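Local coordinates for secreted protein (Streptomyces lividans TK24, PDB 5LXZ) that probably acts as a secreted copper-radical oxidase related to galactose oxidase, using a mononuclear copper site in which tyrosine and histidine side chains gather around the metal, at residues L40-N48 against T74-G82; N459-L467 against I541-V549. The protein carries 1 engineered substitution. All coordinates share one frame; numbering follows the deposited sequence. Where two conformers were deposited one is given.

Contact 1: L40-N48 against T74-G82; sequences LMVAGSGNN and TPSDLFCTG
The backbones come closest where Gly44 passes Phe79, with CA atoms 4.5 Å apart: strand 40-44 bulges at Ala43 and Gly44, both opposite Asp58, and bends into a type II' turn, while Asp77 centres an inverse gamma turn and Leu78 opens a type II turn. Asp77 grips that first turn with both oxygens. Its OD1 takes the Ser45 N-H at 2.8 Å, reached from 38° out of the carboxylate plane, and its OD2 accepts a very short bond, 2.5 Å, from Ser45 OG, which also pairs with Tyr100 OH. CG of Asp77 lies anti to its own N (chi1 -158°), swinging the carboxylate across to Ser45. Gly44 is hemmed in: a side chain here would collide with Phe79 N and Asp77 OD1, and its phi is positive. CB of Phe79 rests 3.4 Å from Ala43 O, and the ring extends along the turn with Asn47 N over one face, offset toward the rim. Asn47 CB then reaches CZ of that ring at 3.6 Å, while its side-chain ND2 hydrogen-bonds Asp478; Tyr100 meets Phe79 edge-to-face. Back along the strand, Val42 CG1 packs on Leu78 CB at 3.8 Å. With Asp77 replaced by an alanine, the buried Ser45 N-H would probably lose its acceptor and Ser45 OG its carboxylate partner, leaving the turn less firmly tied. The chemistry is thus a buried carboxylate answered by a serine's amide and hydroxyl, probably fixing the turn beside a phenylalanine whose nearest side-chain atom is about 4 Å from the copper.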
ATOM      1  N   LEU A  40       6.288  13.989   3.747  1.00  8.52           N
ATOM      2  CA  LEU A  40       4.909  14.319   3.438  1.00  8.81           C
ATOM      3  C   LEU A  40       4.018  13.324   4.179  1.00  8.34           C
ATOM      4  O   LEU A  40       4.218  12.112   4.066  1.00  8.06           O
ATOM      5  CB  LEU A  40       4.671  14.216   1.946  1.00  9.64           C
ATOM      6  CG  LEU A  40       3.247  14.530   1.498  1.00 10.41           C
ATOM      7  CD1 LEU A  40       2.984  16.004   1.641  1.00 11.65           C
ATOM      8  CD2 LEU A  40       3.015  13.999   0.074  1.00 11.40           C
ATOM      9  N   MET A  41       3.075  13.820   4.965  1.00  7.89           N
ATOM     10  CA  MET A  41       2.168  12.990   5.742  1.00  8.63           C
ATOM     11  C   MET A  41       0.750  13.329   5.325  1.00  8.58           C
ATOM     12  O   MET A  41       0.281  14.468   5.550  1.00  8.27           O
ATOM     13  CB  MET A  41       2.392  13.258   7.227  1.00  9.64           C
ATOM     14  CG  MET A  41       3.831  12.973   7.643  1.00 10.63           C
ATOM     15  SD  MET A  41       4.230  13.491   9.317  1.00 13.43           S
ATOM     16  CE  MET A  41       3.407  12.149  10.170  1.00 14.95           C
ATOM     17  N   VAL A  42       0.043  12.374   4.746  1.00  8.25           N
ATOM     18  CA  VAL A  42      -1.252  12.635   4.155  1.00  8.91           C
ATOM     19  C   VAL A  42      -2.338  11.915   4.939  1.00  8.46           C
ATOM     20  O   VAL A  42      -2.283  10.710   5.155  1.00  7.69           O
ATOM     21  CB  VAL A  42      -1.329  12.221   2.676  1.00  9.38           C
ATOM     22  CG1 VAL A  42      -2.651  12.643   2.076  1.00 10.19           C
ATOM     23  CG2 VAL A  42      -0.176  12.804   1.882  1.00  9.87           C
ATOM     24  N   ALA A  43      -3.295  12.707   5.401  1.00  8.78           N
ATOM     25  CA  ALA A  43      -4.467  12.193   6.029  1.00  8.71           C
ATOM     26  C   ALA A  43      -5.671  12.215   5.118  1.00  8.88           C
ATOM     27  O   ALA A  43      -6.507  11.343   5.210  1.00  9.30           O
ATOM     28  CB  ALA A  43      -4.772  13.017   7.281  1.00  8.83           C
ATOM     29  N   GLY A  44      -5.798  13.228   4.267  1.00  8.95           N
ATOM     30  CA  GLY A  44      -7.090  13.454   3.631  1.00  9.61           C
ATOM     31  C   GLY A  44      -8.106  13.691   4.738  1.00  9.10           C
ATOM     32  O   GLY A  44      -7.793  14.387   5.710  1.00 10.49           O
ATOM     33  N   SER A  45      -9.285  13.099   4.615  1.00  9.47           N
ATOM     34  CA  SER A  45     -10.273  13.184   5.676  1.00  9.63           C
ATOM     35  C   SER A  45      -9.966  12.246   6.840  1.00 10.28           C
ATOM     36  O   SER A  45     -10.632  12.287   7.868  1.00 10.33           O
ATOM     37  CB  SER A  45     -11.670  12.916   5.140  1.00  9.77           C
ATOM     38  OG  SER A  45     -11.719  11.629   4.556  1.00 11.20           O
ATOM     39  N   GLY A  46      -8.952  11.399   6.700  1.00  9.68           N
ATOM     40  CA  GLY A  46      -8.410  10.671   7.842  1.00 10.72           C
ATOM     41  C   GLY A  46      -9.254   9.489   8.276  1.00 11.04           C
ATOM     42  O   GLY A  46      -9.161   9.059   9.439  1.00 11.41           O
ATOM     43  N   ASN A  47     -10.064   8.935   7.376  1.00 10.82           N
ATOM     44  CA  ASN A  47     -11.038   7.920   7.718  1.00 11.37           C
ATOM     45  C   ASN A  47     -11.911   8.362   8.902  1.00 12.35           C
ATOM     46  O   ASN A  47     -12.116   7.625   9.860  1.00 13.52           O
ATOM     47  CB  ASN A  47     -10.386   6.572   8.011  1.00 11.24           C
ATOM     48  CG  ASN A  47     -11.386   5.424   7.969  1.00 12.26           C
ATOM     49  OD1 ASN A  47     -12.421   5.494   7.301  1.00 14.69           O
ATOM     50  ND2 ASN A  47     -11.084   4.352   8.647  1.00 11.89           N
ATOM     51  N   ASN A  48     -12.357   9.608   8.825  1.00 13.03           N
ATOM     52  CA  ASN A  48     -13.181  10.223   9.855  1.00 13.19           C
ATOM     53  C   ASN A  48     -14.413  10.767   9.137  1.00 13.90           C
ATOM     54  O   ASN A  48     -14.307  11.618   8.275  1.00 12.89           O
ATOM     55  CB  ASN A  48     -12.385  11.283  10.534  1.00 13.53           C
ATOM     56  CG  ASN A  48     -13.181  12.024  11.572  1.00 15.22           C
ATOM     57  OD1 ASN A  48     -14.040  12.829  11.237  1.00 15.79           O
ATOM     58  ND2 ASN A  48     -12.843  11.818  12.820  1.00 17.23           N
ATOM     59  N   THR A  74      -4.857  20.908   1.169  1.00 12.15           N
ATOM     60  CA  THR A  74      -5.157  19.614   0.570  1.00 12.59           C
ATOM     61  C   THR A  74      -6.424  19.753  -0.250  1.00 13.86           C
ATOM     62  O   THR A  74      -7.511  19.911   0.314  1.00 13.55           O
ATOM     63  CB  THR A  74      -5.250  18.547   1.650  1.00 12.43           C
ATOM     64  OG1 THR A  74      -4.026  18.617   2.387  1.00 12.25           O
ATOM     65  CG2 THR A  74      -5.417  17.164   1.038  1.00 12.16           C
ATOM     66  N   PRO A  75      -6.307  19.668  -1.584  1.00 15.27           N
ATOM     67  CA  PRO A  75      -7.425  20.034  -2.460  1.00 15.96           C
ATOM     68  C   PRO A  75      -8.546  19.009  -2.609  1.00 15.88           C
ATOM     69  O   PRO A  75      -9.673  19.362  -3.025  1.00 18.68           O
ATOM     70  CB  PRO A  75      -6.713  20.255  -3.806  1.00 17.30           C
ATOM     71  CG  PRO A  75      -5.587  19.273  -3.761  1.00 18.21           C
ATOM     72  CD  PRO A  75      -5.078  19.408  -2.356  1.00 17.04           C
ATOM     73  N   SER A  76      -8.269  17.743  -2.298  1.00 14.23           N
ATOM     74  CA  SER A  76      -9.225  16.650  -2.477  1.00 13.20           C
ATOM     75  C   SER A  76      -9.003  15.656  -1.354  1.00 12.24           C
ATOM     76  O   SER A  76      -8.014  15.754  -0.649  1.00 12.04           O
ATOM     77  CB  SER A  76      -8.990  15.906  -3.816  1.00 15.15           C
ATOM     78  OG  SER A  76      -9.211  16.790  -4.873  1.00 18.51           O
ATOM     79  N   ASP A  77      -9.902  14.694  -1.246  1.00 11.76           N
ATOM     80  CA  ASP A  77      -9.765  13.670  -0.218  1.00 11.86           C
ATOM     81  C   ASP A  77      -8.747  12.615  -0.664  1.00 12.35           C
ATOM     82  O   ASP A  77      -9.130  11.578  -1.204  1.00 12.93           O
ATOM     83  CB  ASP A  77     -11.079  13.007   0.164  1.00 11.26           C
ATOM     84  CG  ASP A  77     -11.005  12.376   1.523  1.00 11.77           C
ATOM     85  OD1 ASP A  77      -9.869  12.278   2.033  1.00 12.07           O
ATOM     86  OD2 ASP A  77     -12.050  12.007   2.110  1.00 12.60           O
ATOM     87  N   LEU A  78      -7.492  12.891  -0.337  1.00 12.78           N
ATOM     88  CA  LEU A  78      -6.344  12.060  -0.765  1.00 14.65           C
ATOM     89  C   LEU A  78      -6.099  10.846   0.091  1.00 16.21           C
ATOM     90  O   LEU A  78      -5.156  10.108  -0.134  1.00 17.32           O
ATOM     91  CB  LEU A  78      -5.100  12.899  -0.850  1.00 15.72           C
ATOM     92  CG  LEU A  78      -5.232  14.052  -1.814  1.00 18.04           C
ATOM     93  CD1 LEU A  78      -3.906  14.787  -1.856  1.00 21.04           C
ATOM     94  CD2 LEU A  78      -5.726  13.632  -3.193  1.00 18.86           C
ATOM     95  N   PHE A  79      -6.973  10.603   1.039  1.00 16.07           N
ATOM     96  CA  PHE A  79      -7.062   9.335   1.707  1.00 17.76           C
ATOM     97  C   PHE A  79      -7.425   8.331   0.595  1.00 16.86           C
ATOM     98  O   PHE A  79      -8.211   8.644  -0.251  1.00 18.72           O
ATOM     99  CB  PHE A  79      -8.171   9.536   2.797  1.00 18.68           C
ATOM    100  CG  PHE A  79      -8.746   8.297   3.382  1.00 18.25           C
ATOM    101  CD1 PHE A  79      -7.961   7.221   3.726  1.00 17.00           C
ATOM    102  CD2 PHE A  79     -10.133   8.234   3.633  1.00 17.78           C
ATOM    103  CE1 PHE A  79      -8.523   6.096   4.296  1.00 18.65           C
ATOM    104  CE2 PHE A  79     -10.697   7.116   4.161  1.00 18.83           C
ATOM    105  CZ  PHE A  79      -9.890   6.040   4.511  1.00 19.02           C
ATOM    106  N   CYS A  80      -6.893   7.138   0.587  0.70 17.57           N
ATOM    107  CA  CYS A  80      -7.307   6.166  -0.486  0.70 14.83           C
ATOM    108  C   CYS A  80      -6.633   6.387  -1.836  0.70 12.34           C
ATOM    109  O   CYS A  80      -7.082   5.847  -2.839  0.70 10.72           O
ATOM    110  CB  CYS A  80      -8.847   6.111  -0.799  0.70 15.54           C
ATOM    111  SG  CYS A  80     -10.071   5.941   0.526  0.70 17.34           S
ATOM    112  N   THR A  81      -5.589   7.204  -1.885  1.00 10.19           N
ATOM    113  CA  THR A  81      -4.853   7.385  -3.127  1.00  9.66           C
ATOM    114  C   THR A  81      -3.749   6.384  -3.305  1.00  8.15           C
ATOM    115  O   THR A  81      -3.361   5.698  -2.372  1.00  8.29           O
ATOM    116  CB  THR A  81      -4.136   8.753  -3.106  1.00 10.36           C
ATOM    117  OG1 THR A  81      -3.439   8.909  -1.851  1.00 11.10           O
ATOM    118  CG2 THR A  81      -5.082   9.825  -3.312  1.00 11.65           C
ATOM    119  N   GLY A  82      -3.223   6.297  -4.537  1.00  7.54           N
ATOM    120  CA  GLY A  82      -1.979   5.628  -4.826  1.00  7.55           C
ATOM    121  C   GLY A  82      -0.942   6.683  -5.149  1.00  7.61           C
ATOM    122  O   GLY A  82      -1.287   7.824  -5.454  1.00  8.11           O
TER

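Contact 2: N459-L467 against I541-V549; sequences NYHSGSILL and IRPSASTHV. With CU (copper (II) ion), chain B.
His461 turns the edge of its imidazole toward the face of His548, the planes 79° apart, with CD2 of His461 over that face. The two side chains lie next to each other and point the same way; in each, CG stands anti to the carbonyl carbon (chi1 -72° in His461). Their NE2 atoms, 3.2 Å apart, are held together by a shared copper ion: NE2 of His461 binds it at 2.0 Å and NE2 of His548 at 2.1 Å. A water and Tyr248 OH complete the bonded set, and Tyr460 OH stands farther off, 2.8 Å from the copper, hydrogen-bonded to Tyr248 OH. The Tyr460 ring covers a face of His461. Second-shell partners fix the rotation of both imidazoles: ND1 of His461 bonds Asp478, and ND1 of His548 donates, nearly in its ring plane, to Thr547 OG1 at 2.8 Å. Away from the metal the strands run antiparallel at 164° with axes 6.1 Å apart, and waters bridge them. One joins Ser462 O to His548 N, a second Ser462 O to Ser546 OG and Val549 N, and two more tie Leu466 O and N to Ser544 N and OG, the OG also bonding Asp551. Ile465 CD1 packs on Ser544 CB at 3.7 Å, and at the far end Leu466 CD2 meets Ile541 CD1 at 4.1 Å, the side chains crossing at about a right angle. Strand 462-466 is an outermost strand of the sheet with 472-476, 496-500 and 14-18; strand 545-547 edges the sheet beside 30-33, and strand 582-590 covers the Leu466-Ile541 end.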
ATOM      1  N   ASN A 459      -1.752  -1.211  13.374  1.00  7.33           N
ATOM      2  CA  ASN A 459      -2.477  -2.205  12.581  1.00  7.50           C
ATOM      3  C   ASN A 459      -2.856  -1.564  11.254  1.00  7.13           C
ATOM      4  O   ASN A 459      -1.949  -1.080  10.564  1.00  6.83           O
ATOM      5  CB  ASN A 459      -3.569  -2.971  13.381  1.00  7.67           C
ATOM      6  CG  ASN A 459      -4.724  -2.105  13.882  1.00  7.81           C
ATOM      7  OD1 ASN A 459      -5.639  -1.743  13.134  1.00  7.75           O
ATOM      8  ND2 ASN A 459      -4.706  -1.793  15.190  1.00  7.34           N
ATOM      9  N   TYR A 460      -4.124  -1.583  10.892  1.00  6.96           N
ATOM     10  CA  TYR A 460      -4.640  -0.943   9.661  1.00  7.09           C
ATOM     11  C   TYR A 460      -4.267   0.510   9.602  1.00  7.15           C
ATOM     12  O   TYR A 460      -4.200   1.190  10.624  1.00  7.37           O
ATOM     13  CB  TYR A 460      -6.164  -1.080   9.732  1.00  7.58           C
ATOM     14  CG  TYR A 460      -6.964  -0.649   8.568  1.00  9.05           C
ATOM     15  CD1 TYR A 460      -6.654  -1.125   7.318  1.00 10.48           C
ATOM     16  CD2 TYR A 460      -8.074   0.149   8.744  1.00  9.78           C
ATOM     17  CE1 TYR A 460      -7.445  -0.791   6.236  1.00 12.78           C
ATOM     18  CE2 TYR A 460      -8.871   0.505   7.646  1.00 11.43           C
ATOM     19  CZ  TYR A 460      -8.518   0.023   6.422  1.00 12.75           C
ATOM     20  OH  TYR A 460      -9.295   0.361   5.326  1.00 19.36           O
ATOM     21  N   HIS A 461      -3.966   1.008   8.394  1.00  6.41           N
ATOM     22  CA  HIS A 461      -3.678   2.427   8.195  1.00  7.16           C
ATOM     23  C   HIS A 461      -2.443   2.886   8.943  1.00  6.44           C
ATOM     24  O   HIS A 461      -2.465   3.977   9.531  1.00  6.45           O
ATOM     25  CB  HIS A 461      -4.879   3.292   8.553  1.00  8.16           C
ATOM     26  CG  HIS A 461      -6.004   3.213   7.571  1.00  8.62           C
ATOM     27  ND1 HIS A 461      -7.274   3.649   7.864  1.00  9.78           N
ATOM     28  CD2 HIS A 461      -6.033   2.803   6.278  1.00  9.02           C
ATOM     29  CE1 HIS A 461      -8.050   3.489   6.815  1.00 10.11           C
ATOM     30  NE2 HIS A 461      -7.324   2.991   5.838  1.00  9.78           N
ATOM     31  N   SER A 462      -1.377   2.097   8.855  1.00  6.61           N
ATOM     32  CA  SER A 462      -0.074   2.413   9.430  1.00  6.24           C
ATOM     33  C   SER A 462       0.979   2.424   8.360  1.00  6.00           C
ATOM     34  O   SER A 462       0.696   2.177   7.146  1.00  6.38           O
ATOM     35  CB  SER A 462       0.307   1.388  10.503  1.00  6.45           C
ATOM     36  OG  SER A 462      -0.690   1.268  11.476  1.00  7.03           O
ATOM     37  N   GLY A 463       2.219   2.750   8.757  1.00  5.60           N
ATOM     38  CA  GLY A 463       3.315   2.602   7.837  1.00  5.80           C
ATOM     39  C   GLY A 463       4.621   3.006   8.463  1.00  6.13           C
ATOM     40  O   GLY A 463       4.648   3.365   9.640  1.00  6.19           O
ATOM     41  N   SER A 464       5.691   2.947   7.670  1.00  6.37           N
ATOM     42  CA  SER A 464       7.024   3.262   8.152  1.00  6.80           C
ATOM     43  C   SER A 464       7.863   3.824   7.034  1.00  6.91           C
ATOM     44  O   SER A 464       7.692   3.454   5.855  1.00  7.26           O
ATOM     45  CB  SER A 464       7.699   2.073   8.812  1.00  6.53           C
ATOM     46  OG  SER A 464       7.953   1.022   7.904  1.00  6.79           O
ATOM     47  N   ILE A 465       8.759   4.736   7.404  1.00  6.98           N
ATOM     48  CA  ILE A 465       9.602   5.469   6.467  1.00  7.83           C
ATOM     49  C   ILE A 465      11.031   5.547   7.010  1.00  7.74           C
ATOM     50  O   ILE A 465      11.242   6.081   8.113  1.00  8.38           O
ATOM     51  CB  ILE A 465       9.086   6.941   6.353  1.00  8.95           C
ATOM     52  CG1 ILE A 465       7.590   6.991   5.988  1.00  9.92           C
ATOM     53  CG2 ILE A 465       9.950   7.779   5.422  1.00  9.86           C
ATOM     54  CD1 ILE A 465       7.341   6.568   4.578  1.00 10.37           C
ATOM     55  N   LEU A 466      11.991   5.096   6.213  1.00  7.17           N
ATOM     56  CA  LEU A 466      13.411   5.339   6.504  1.00  7.01           C
ATOM     57  C   LEU A 466      13.754   6.802   6.268  1.00  7.62           C
ATOM     58  O   LEU A 466      13.400   7.371   5.241  1.00  7.90           O
ATOM     59  CB  LEU A 466      14.286   4.485   5.609  1.00  6.99           C
ATOM     60  CG  LEU A 466      15.809   4.673   5.677  1.00  7.13           C
ATOM     61  CD1 LEU A 466      16.356   4.291   7.055  1.00  7.45           C
ATOM     62  CD2 LEU A 466      16.533   3.919   4.559  1.00  7.23           C
ATOM     63  N   LEU A 467      14.452   7.409   7.221  1.00  7.42           N
ATOM     64  CA  LEU A 467      14.849   8.792   7.137  1.00  7.89           C
ATOM     65  C   LEU A 467      16.320   8.908   6.730  1.00  8.27           C
ATOM     66  O   LEU A 467      17.103   7.977   6.940  1.00  7.94           O
ATOM     67  CB  LEU A 467      14.622   9.472   8.489  1.00  8.86           C
ATOM     68  CG  LEU A 467      13.211   9.385   9.054  1.00  9.48           C
ATOM     69  CD1 LEU A 467      13.116   9.940  10.455  1.00 10.04           C
ATOM     70  CD2 LEU A 467      12.213  10.099   8.188  1.00  9.80           C
ATOM     71  N   ILE A 541      19.230   4.193  -1.957  1.00  7.54           N
ATOM     72  CA  ILE A 541      17.933   3.733  -1.449  1.00  7.54           C
ATOM     73  C   ILE A 541      16.864   4.705  -1.878  1.00  7.41           C
ATOM     74  O   ILE A 541      16.921   5.906  -1.559  1.00  7.44           O
ATOM     75  CB  ILE A 541      17.947   3.568   0.068  1.00  7.77           C
ATOM     76  CG1 ILE A 541      19.144   2.707   0.460  1.00  8.08           C
ATOM     77  CG2 ILE A 541      16.610   2.986   0.505  1.00  7.96           C
ATOM     78  CD1 ILE A 541      19.165   2.265   1.892  1.00  7.97           C
ATOM     79  N   ARG A 542      15.877   4.193  -2.586  1.00  7.18           N
ATOM     80  CA  ARG A 542      14.799   5.025  -3.055  1.00  7.59           C
ATOM     81  C   ARG A 542      13.897   5.335  -1.855  1.00  7.06           C
ATOM     82  O   ARG A 542      13.570   4.450  -1.108  1.00  6.90           O
ATOM     83  CB  ARG A 542      14.038   4.329  -4.169  1.00  8.90           C
ATOM     84  CG  ARG A 542      13.154   5.270  -4.969  1.00 10.69           C
ATOM     85  CD  ARG A 542      12.594   4.595  -6.217  1.00 12.85           C
ATOM     86  NE  ARG A 542      11.782   5.503  -7.051  1.00 15.41           N
ATOM     87  CZ  ARG A 542      12.245   6.334  -7.997  1.00 14.45           C
ATOM     88  NH1 ARG A 542      13.546   6.424  -8.325  1.00 17.72           N
ATOM     89  NH2 ARG A 542      11.388   7.016  -8.701  1.00 15.79           N
ATOM     90  N   PRO A 543      13.479   6.593  -1.654  1.00  7.03           N
ATOM     91  CA  PRO A 543      12.634   6.946  -0.528  1.00  7.02           C
ATOM     92  C   PRO A 543      11.310   6.233  -0.587  1.00  7.33           C
ATOM     93  O   PRO A 543      10.787   5.989  -1.673  1.00  7.73           O
ATOM     94  CB  PRO A 543      12.420   8.452  -0.669  1.00  7.64           C
ATOM     95  CG  PRO A 543      12.993   8.813  -1.927  1.00  7.89           C
ATOM     96  CD  PRO A 543      13.914   7.772  -2.403  1.00  7.36           C
ATOM     97  N   SER A 544      10.770   5.913   0.569  1.00  7.86           N
ATOM     98  CA  SER A 544       9.508   5.206   0.651  1.00  8.90           C
ATOM     99  C   SER A 544       8.355   6.131   0.365  1.00  8.83           C
ATOM    100  O   SER A 544       8.377   7.313   0.733  1.00  9.67           O
ATOM    101  CB  SER A 544       9.313   4.644   2.054  1.00  9.50           C
ATOM    102  OG  SER A 544      10.007   3.426   2.185  1.00 10.83           O
ATOM    103  N   ALA A 545       7.298   5.544  -0.165  1.00  8.58           N
ATOM    104  CA  ALA A 545       5.957   6.099  -0.141  1.00  8.67           C
ATOM    105  C   ALA A 545       5.082   4.947   0.340  1.00  8.73           C
ATOM    106  O   ALA A 545       4.899   3.959  -0.375  1.00 10.39           O
ATOM    107  CB  ALA A 545       5.538   6.590  -1.520  1.00  8.94           C
ATOM    108  N   SER A 546       4.588   5.039   1.552  1.00  7.79           N
ATOM    109  CA  SER A 546       4.000   3.928   2.228  1.00  7.96           C
ATOM    110  C   SER A 546       2.541   4.201   2.552  1.00  7.57           C
ATOM    111  O   SER A 546       2.220   5.226   3.157  1.00  7.06           O
ATOM    112  CB  SER A 546       4.789   3.693   3.514  1.00  8.43           C
ATOM    113  OG  SER A 546       4.290   2.569   4.258  1.00  9.10           O
ATOM    114  N   THR A 547       1.684   3.237   2.259  1.00  6.99           N
ATOM    115  CA  THR A 547       0.292   3.247   2.696  1.00  7.10           C
ATOM    116  C   THR A 547      -0.277   1.850   2.577  1.00  6.63           C
ATOM    117  O   THR A 547       0.143   1.087   1.737  1.00  6.86           O
ATOM    118  CB  THR A 547      -0.608   4.195   1.854  1.00  7.30           C
ATOM    119  OG1 THR A 547      -1.846   4.423   2.528  1.00  7.58           O
ATOM    120  CG2 THR A 547      -0.927   3.664   0.421  1.00  8.02           C
ATOM    121  N   HIS A 548      -1.193   1.512   3.474  1.00  6.28           N
ATOM    122  CA  HIS A 548      -1.898   0.254   3.432  1.00  6.19           C
ATOM    123  C   HIS A 548      -0.977  -0.915   3.184  1.00  6.07           C
ATOM    124  O   HIS A 548      -1.269  -1.783   2.379  1.00  6.60           O
ATOM    125  CB  HIS A 548      -3.031   0.284   2.379  1.00  6.55           C
ATOM    126  CG  HIS A 548      -4.140   1.239   2.672  1.00  6.64           C
ATOM    127  ND1 HIS A 548      -4.014   2.597   2.581  1.00  7.17           N
ATOM    128  CD2 HIS A 548      -5.447   1.013   2.972  1.00  7.37           C
ATOM    129  CE1 HIS A 548      -5.173   3.171   2.775  1.00  7.23           C
ATOM    130  NE2 HIS A 548      -6.051   2.223   3.048  1.00  7.28           N
ATOM    131  N   VAL A 549       0.114  -1.001   3.952  1.00  6.03           N
ATOM    132  CA  VAL A 549       0.994  -2.140   3.927  1.00  6.33           C
ATOM    133  C   VAL A 549       1.691  -2.321   2.573  1.00  6.81           C
ATOM    134  O   VAL A 549       2.115  -3.431   2.232  1.00  7.50           O
ATOM    135  CB  VAL A 549       0.300  -3.474   4.354  1.00  6.09           C
ATOM    136  CG1 VAL A 549       1.310  -4.374   5.040  1.00  6.22           C
ATOM    137  CG2 VAL A 549      -0.876  -3.250   5.295  1.00  6.10           C
TER
HETATM  138 CU    CU B 701      -7.891   2.401   3.985  0.70  8.81          CU
HETATM  139  O   HOH W   1      -1.593   3.163   5.777  1.00  5.59           O
HETATM  140  O   HOH W   2       1.892   1.177   4.914  1.00  7.50           O
HETATM  141  O   HOH W   3      12.225   6.271   3.022  1.00  6.77           O
HETATM  142  O   HOH W   4      11.169   2.869   4.523  1.00  9.58           O
HETATM  143  O   HOH W   5     -10.027   2.782   4.238  0.70 16.96           O

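Overall arrangement
Contact 1 closes along the chain before contact 2 opens, and their centres lie 15 Å apart. They share a sheet: strand 39-44 of contact 1 and strand 545-547 of contact 2 flank strand 30-33. At the copper end they touch directly, Phe79 CE1 lying 3.7 Å from His461 CE1 and Asn47 ND2 3.6 Å from the same carbon. Asp478 accepts hydrogen bonds from both Asn47 and His461, a shared partner for the two contacts. The copper site is therefore assembled from distant parts of the sequence: contact 2 brings His461, just before strand 462-466, and His548, from the galactose oxidase-like early set region, while contact 1 probably supplies part of the surroundings, through Phe79 and Asn47.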